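Side-chain contacts in beta-lactamase (Klebsiella pneumoniae, PDB 6KBY), which probably hydrolyses the beta-lactam ring of antibiotics to substituted beta-amino acids, as class C serine beta-lactamases do, and here holds adenosine monophosphate in its pocket: residues Pro289-Gly294 / Asn316-Lys321; Lys338-Val343 / Ser364-Asn369. One frame throughout, in Å; residues are numbered along the deposited sequence.

Contact 1: residues Pro289-Gly294 / Asn316-Lys321; sequences PNLLTG and NVWINK
One methyl of L291, CD2, lies over a face of the W318 indole, 3.3 Å above its plane and displaced toward the rim, while CG of N320 sits in plane at the edge of the same ring. This is helix-on-sheet packing within the serine beta-lactamase fold: short helix 288-294 rests on strand 317-325 of the antiparallel sheet. The two side chains cross at about a right angle, and the branched leucine divides its methyls. CD2 lies over the CE2-CZ2 bond on the benzene side, 3.6 Å from W318 CE2, whereas CD1 reaches the pyrrole part obliquely, 3.5 Å from NE1. With CG of L291 set anti to the backbone N (chi1 -168°), both methyls project toward the strand. CD1 also touches the amide of N320, lying 3.5 Å from OD1.

Leucine supplies apolar bulk, and tryptophan gives it a broad surface while keeping one N-H for a polar partner. That partner is the hydroxyl of Y331, which also hydrogen-bonds N320 OD1; N295 ND2 grips the same oxygen, so the carbonyl end of this buried amide has two partners. Asparagine suits the place because its other end can donate. A single water accepts from N320 ND2 at 2.9 Å and donates to the backbone O of G294 at 3.1 Å.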
loop_
_atom_site.group_PDB
_atom_site.type_symbol
_atom_site.label_atom_id
_atom_site.label_comp_id
_atom_site.label_asym_id
_atom_site.label_seq_id
_atom_site.Cartn_x
_atom_site.Cartn_y
_atom_site.Cartn_z
ATOM N N PRO A 289 13.541 16.168 2.766
ATOM C CA PRO A 289 12.430 17.126 2.914
ATOM C C PRO A 289 11.291 16.900 1.937
ATOM O O PRO A 289 10.121 16.977 2.328
ATOM C CB PRO A 289 13.112 18.486 2.718
ATOM C CG PRO A 289 14.513 18.253 3.173
ATOM C CD PRO A 289 14.847 16.858 2.713
ATOM N N ASN A 290 11.598 16.617 0.669
ATOM C CA ASN A 290 10.531 16.406 -0.304
ATOM C C ASN A 290 9.791 15.101 -0.049
ATOM O O ASN A 290 8.576 15.018 -0.250
ATOM C CB ASN A 290 11.091 16.450 -1.722
ATOM C CG ASN A 290 11.480 17.850 -2.149
ATOM O OD1 ASN A 290 11.034 18.836 -1.561
ATOM N ND2 ASN A 290 12.306 17.945 -3.181
ATOM N N LEU A 291 10.508 14.071 0.390
ATOM C CA LEU A 291 9.857 12.808 0.709
ATOM C C LEU A 291 8.916 12.966 1.897
ATOM O O LEU A 291 7.820 12.394 1.914
ATOM C CB LEU A 291 10.924 11.754 0.991
ATOM C CG LEU A 291 10.442 10.310 1.069
ATOM C CD1 LEU A 291 9.713 9.910 -0.201
ATOM C CD2 LEU A 291 11.620 9.385 1.337
ATOM N N LEU A 292 9.330 13.744 2.898
ATOM C CA LEU A 292 8.466 13.996 4.042
ATOM C C LEU A 292 7.222 14.765 3.622
ATOM O O LEU A 292 6.101 14.400 3.990
ATOM C CB LEU A 292 9.243 14.741 5.124
ATOM C CG LEU A 292 10.322 13.907 5.810
ATOM C CD1 LEU A 292 11.202 14.796 6.677
ATOM C CD2 LEU A 292 9.703 12.780 6.632
ATOM N N THR A 293 7.400 15.833 2.839
ATOM C CA THR A 293 6.256 16.590 2.341
ATOM C C THR A 293 5.334 15.703 1.520
ATOM O O THR A 293 4.108 15.734 1.689
ATOM C CB THR A 293 6.747 17.767 1.498
ATOM O OG1 THR A 293 7.562 18.628 2.308
ATOM C CG2 THR A 293 5.572 18.559 0.925
ATOM N N GLY A 294 5.913 14.896 0.637
ATOM C CA GLY A 294 5.138 13.998 -0.200
ATOM C C GLY A 294 4.421 12.901 0.554
ATOM O O GLY A 294 3.533 12.260 -0.018
ATOM N N ASN A 316 14.385 5.264 -12.277
ATOM C CA ASN A 316 15.083 6.295 -11.510
ATOM C C ASN A 316 14.145 7.079 -10.599
ATOM O O ASN A 316 14.117 8.307 -10.613
ATOM C CB ASN A 316 15.833 7.221 -12.461
ATOM C CG ASN A 316 16.966 6.512 -13.189
ATOM O OD1 ASN A 316 17.613 5.626 -12.629
ATOM N ND2 ASN A 316 17.208 6.892 -14.442
ATOM N N VAL A 317 13.383 6.364 -9.774
ATOM C CA VAL A 317 12.392 6.966 -8.893
ATOM C C VAL A 317 12.354 6.207 -7.575
ATOM O O VAL A 317 12.748 5.042 -7.485
ATOM C CB VAL A 317 10.975 6.998 -9.516
ATOM C CG1 VAL A 317 10.926 7.919 -10.728
ATOM C CG2 VAL A 317 10.526 5.602 -9.888
ATOM N N TRP A 318 11.847 6.896 -6.549
ATOM C CA TRP A 318 11.558 6.330 -5.236
ATOM C C TRP A 318 10.053 6.096 -5.195
ATOM O O TRP A 318 9.270 7.053 -5.227
ATOM C CB TRP A 318 11.980 7.344 -4.172
ATOM C CG TRP A 318 11.690 6.978 -2.749
ATOM C CD1 TRP A 318 10.473 6.961 -2.127
ATOM C CD2 TRP A 318 12.654 6.625 -1.754
ATOM N NE1 TRP A 318 10.623 6.592 -0.807
ATOM C CE2 TRP A 318 11.954 6.386 -0.554
ATOM C CE3 TRP A 318 14.044 6.482 -1.762
ATOM C CZ2 TRP A 318 12.599 6.010 0.626
ATOM C CZ3 TRP A 318 14.683 6.109 -0.588
ATOM C CH2 TRP A 318 13.959 5.876 0.587
ATOM N N ILE A 319 9.649 4.832 -5.181
ATOM C CA ILE A 319 8.241 4.446 -5.157
ATOM C C ILE A 319 7.901 4.024 -3.738
ATOM O O ILE A 319 8.679 3.310 -3.090
ATOM C CB ILE A 319 7.978 3.298 -6.153
ATOM C CG1 ILE A 319 8.480 3.675 -7.551
ATOM C CG2 ILE A 319 6.491 2.942 -6.167
ATOM C CD1 ILE A 319 8.279 2.588 -8.592
ATOM N N ASN A 320 6.754 4.476 -3.230
ATOM C CA ASN A 320 6.473 4.218 -1.824
ATOM C C ASN A 320 4.983 4.227 -1.525
ATOM O O ASN A 320 4.167 4.716 -2.313
ATOM C CB ASN A 320 7.282 5.129 -0.879
ATOM C CG ASN A 320 6.817 6.603 -0.818
ATOM O OD1 ASN A 320 7.313 7.327 0.049
ATOM N ND2 ASN A 320 5.918 7.050 -1.698
ATOM N N LYS A 321 4.648 3.669 -0.358
ATOM C CA LYS A 321 3.290 3.744 0.162
ATOM C C LYS A 321 3.317 3.532 1.668
ATOM O O LYS A 321 3.975 2.611 2.163
ATOM C CB LYS A 321 2.386 2.692 -0.486
ATOM C CG LYS A 321 0.911 2.830 -0.094
ATOM C CD LYS A 321 0.241 4.041 -0.751
ATOM C CE LYS A 321 -1.144 4.315 -0.175
ATOM N NZ LYS A 321 -1.074 4.932 1.173
HETATM O O HOH W 1 4.512 9.618 -1.350
#

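Contact 2: residues Lys338-Val343 / Ser364-Asn369; sequences KKMGIV and SSLEGN
K338 NZ meets the carboxylate of E367 in two ways, through a water and directly. The ammonium donates to the water at 2.8 Å, and the water in turn donates to E367 OE2 at 2.8 Å; the direct salt bridge from K338 NZ to E367 OE1 is long, at 3.8 Å. A second charge, K370 NZ, forms a salt bridge with that same OE1, so the carboxylate is probably well stabilised as an anion. A long flexible lysine and an extended glutamate suit this solvent-facing margin: the two chains cross at about a right angle, and the bend of the lysine at chi2 (-54°) turns its far end across.

Inward of the charges the contact becomes apolar. M340, bent at chi3 (46°), slides past L366 in the opposite sense and lays its terminal methyl CE 3.7 Å from L366 CB, with SD 4.2 Å from L366 CD1. L366 also meets V39 and V41 of strand 34-41, so the tail following helix 352-364 covers two neighbouring strands. Along the other edge of strand 340-346, away from strand 34-41, K339 and M340 together face the single residue V335 of strand 328-335, a G1 beta bulge at the start of strand 340-346.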
loop_
_atom_site.group_PDB
_atom_site.type_symbol
_atom_site.label_atom_id
_atom_site.label_comp_id
_atom_site.label_asym_id
_atom_site.label_seq_id
_atom_site.Cartn_x
_atom_site.Cartn_y
_atom_site.Cartn_z
ATOM N N LYS A 338 18.084 0.851 -8.386
ATOM C CA LYS A 338 19.068 0.314 -7.467
ATOM C C LYS A 338 18.703 -1.077 -6.971
ATOM O O LYS A 338 19.453 -1.651 -6.178
ATOM C CB LYS A 338 19.256 1.274 -6.288
ATOM C CG LYS A 338 19.692 2.678 -6.698
ATOM C CD LYS A 338 20.943 2.665 -7.569
ATOM C CE LYS A 338 21.377 4.077 -7.915
ATOM N NZ LYS A 338 22.493 4.089 -8.904
ATOM N N LYS A 339 17.589 -1.634 -7.439
ATOM C CA LYS A 339 17.075 -2.920 -6.973
ATOM C C LYS A 339 17.137 -3.011 -5.454
ATOM O O LYS A 339 17.562 -4.008 -4.863
ATOM C CB LYS A 339 17.759 -4.103 -7.656
ATOM C CG LYS A 339 17.724 -4.057 -9.177
ATOM C CD LYS A 339 16.334 -4.255 -9.773
ATOM C CE LYS A 339 16.425 -4.210 -11.294
ATOM N NZ LYS A 339 15.162 -4.603 -11.974
ATOM N N MET A 340 16.721 -1.936 -4.807
ATOM C CA MET A 340 16.721 -1.917 -3.361
ATOM C C MET A 340 15.336 -1.556 -2.862
ATOM O O MET A 340 14.608 -0.779 -3.492
ATOM C CB MET A 340 17.778 -0.997 -2.792
ATOM C CG MET A 340 17.560 0.438 -3.067
ATOM S SD MET A 340 18.899 1.408 -2.364
ATOM C CE MET A 340 20.359 0.523 -2.861
ATOM N N GLY A 341 14.961 -2.154 -1.747
ATOM C CA GLY A 341 13.636 -1.931 -1.210
ATOM C C GLY A 341 13.605 -2.259 0.261
ATOM O O GLY A 341 14.464 -2.984 0.783
ATOM N N ILE A 342 12.597 -1.707 0.928
ATOM C CA ILE A 342 12.429 -1.908 2.356
ATOM C C ILE A 342 10.947 -2.019 2.687
ATOM O O ILE A 342 10.104 -1.321 2.107
ATOM C CB ILE A 342 13.117 -0.797 3.176
ATOM C CG1 ILE A 342 13.036 -1.093 4.674
ATOM C CG2 ILE A 342 12.542 0.575 2.854
ATOM C CD1 ILE A 342 13.888 -0.165 5.505
ATOM N N VAL A 343 10.647 -2.915 3.624
ATOM C CA VAL A 343 9.339 -3.055 4.247
ATOM C C VAL A 343 9.545 -2.862 5.745
ATOM O O VAL A 343 10.396 -3.530 6.341
ATOM C CB VAL A 343 8.763 -4.460 3.989
ATOM C CG1 VAL A 343 7.387 -4.602 4.618
ATOM C CG2 VAL A 343 8.732 -4.777 2.502
ATOM N N SER A 364 19.712 4.773 2.082
ATOM C CA SER A 364 20.876 5.581 1.733
ATOM C C SER A 364 22.185 4.922 2.154
ATOM O O SER A 364 23.234 5.226 1.573
ATOM C CB SER A 364 20.745 6.983 2.330
ATOM O OG SER A 364 19.611 7.653 1.803
ATOM N N SER A 365 22.154 4.019 3.137
ATOM C CA SER A 365 23.354 3.343 3.613
ATOM C C SER A 365 23.811 2.207 2.704
ATOM O O SER A 365 24.910 1.678 2.918
ATOM C CB SER A 365 23.109 2.781 5.018
ATOM O OG SER A 365 22.376 1.562 4.974
ATOM N N LEU A 366 23.026 1.831 1.695
ATOM C CA LEU A 366 23.227 0.557 1.010
ATOM C C LEU A 366 24.247 0.585 -0.128
ATOM O O LEU A 366 24.572 -0.478 -0.668
ATOM C CB LEU A 366 21.898 -0.005 0.514
ATOM C CG LEU A 366 20.893 -0.327 1.615
ATOM C CD1 LEU A 366 19.648 -0.941 0.994
ATOM C CD2 LEU A 366 21.495 -1.260 2.653
ATOM N N GLU A 367 24.753 1.751 -0.518
ATOM C CA GLU A 367 25.891 1.798 -1.427
ATOM C C GLU A 367 26.666 3.081 -1.171
ATOM O O GLU A 367 26.174 4.011 -0.527
ATOM C CB GLU A 367 25.484 1.688 -2.905
ATOM C CG GLU A 367 24.831 2.945 -3.454
ATOM C CD GLU A 367 24.512 2.865 -4.940
ATOM O OE1 GLU A 367 24.091 3.900 -5.511
ATOM O OE2 GLU A 367 24.681 1.785 -5.550
ATOM N N GLY A 368 27.891 3.116 -1.682
ATOM C CA GLY A 368 28.722 4.290 -1.529
ATOM C C GLY A 368 28.224 5.452 -2.367
ATOM O O GLY A 368 27.376 5.320 -3.253
ATOM N N ASN A 369 28.780 6.623 -2.078
ATOM C CA ASN A 369 28.414 7.844 -2.781
ATOM C C ASN A 369 29.278 8.021 -4.023
ATOM O O ASN A 369 30.492 7.803 -3.988
ATOM C CB ASN A 369 28.584 9.051 -1.859
ATOM C CG ASN A 369 27.746 8.940 -0.601
ATOM O OD1 ASN A 369 26.705 8.282 -0.594
ATOM N ND2 ASN A 369 28.197 9.578 0.473
HETATM O O HOH W 2 24.635 2.454 -8.277
#

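Overall arrangement
Both contacts reach one antiparallel sheet, in which strand 328-335 separates strand 317-325 of contact 1 from strand 340-346 of contact 2. Their centres are 14 Å apart and their nearest atoms about 6 Å, so they do not touch. Helix 352-364 joins them: its L363 is met by both W318 and I342, its V356 by L291, and the tail beyond it forms half of contact 2. Contact 1 lies nearer the active site. The side chain of N320 is about 12 Å from the bound AMP and about 11 Å from that of S71, while its neighbour K321 hydrogen-bonds Y156 and touches S71. Contact 2 lies away from these sites.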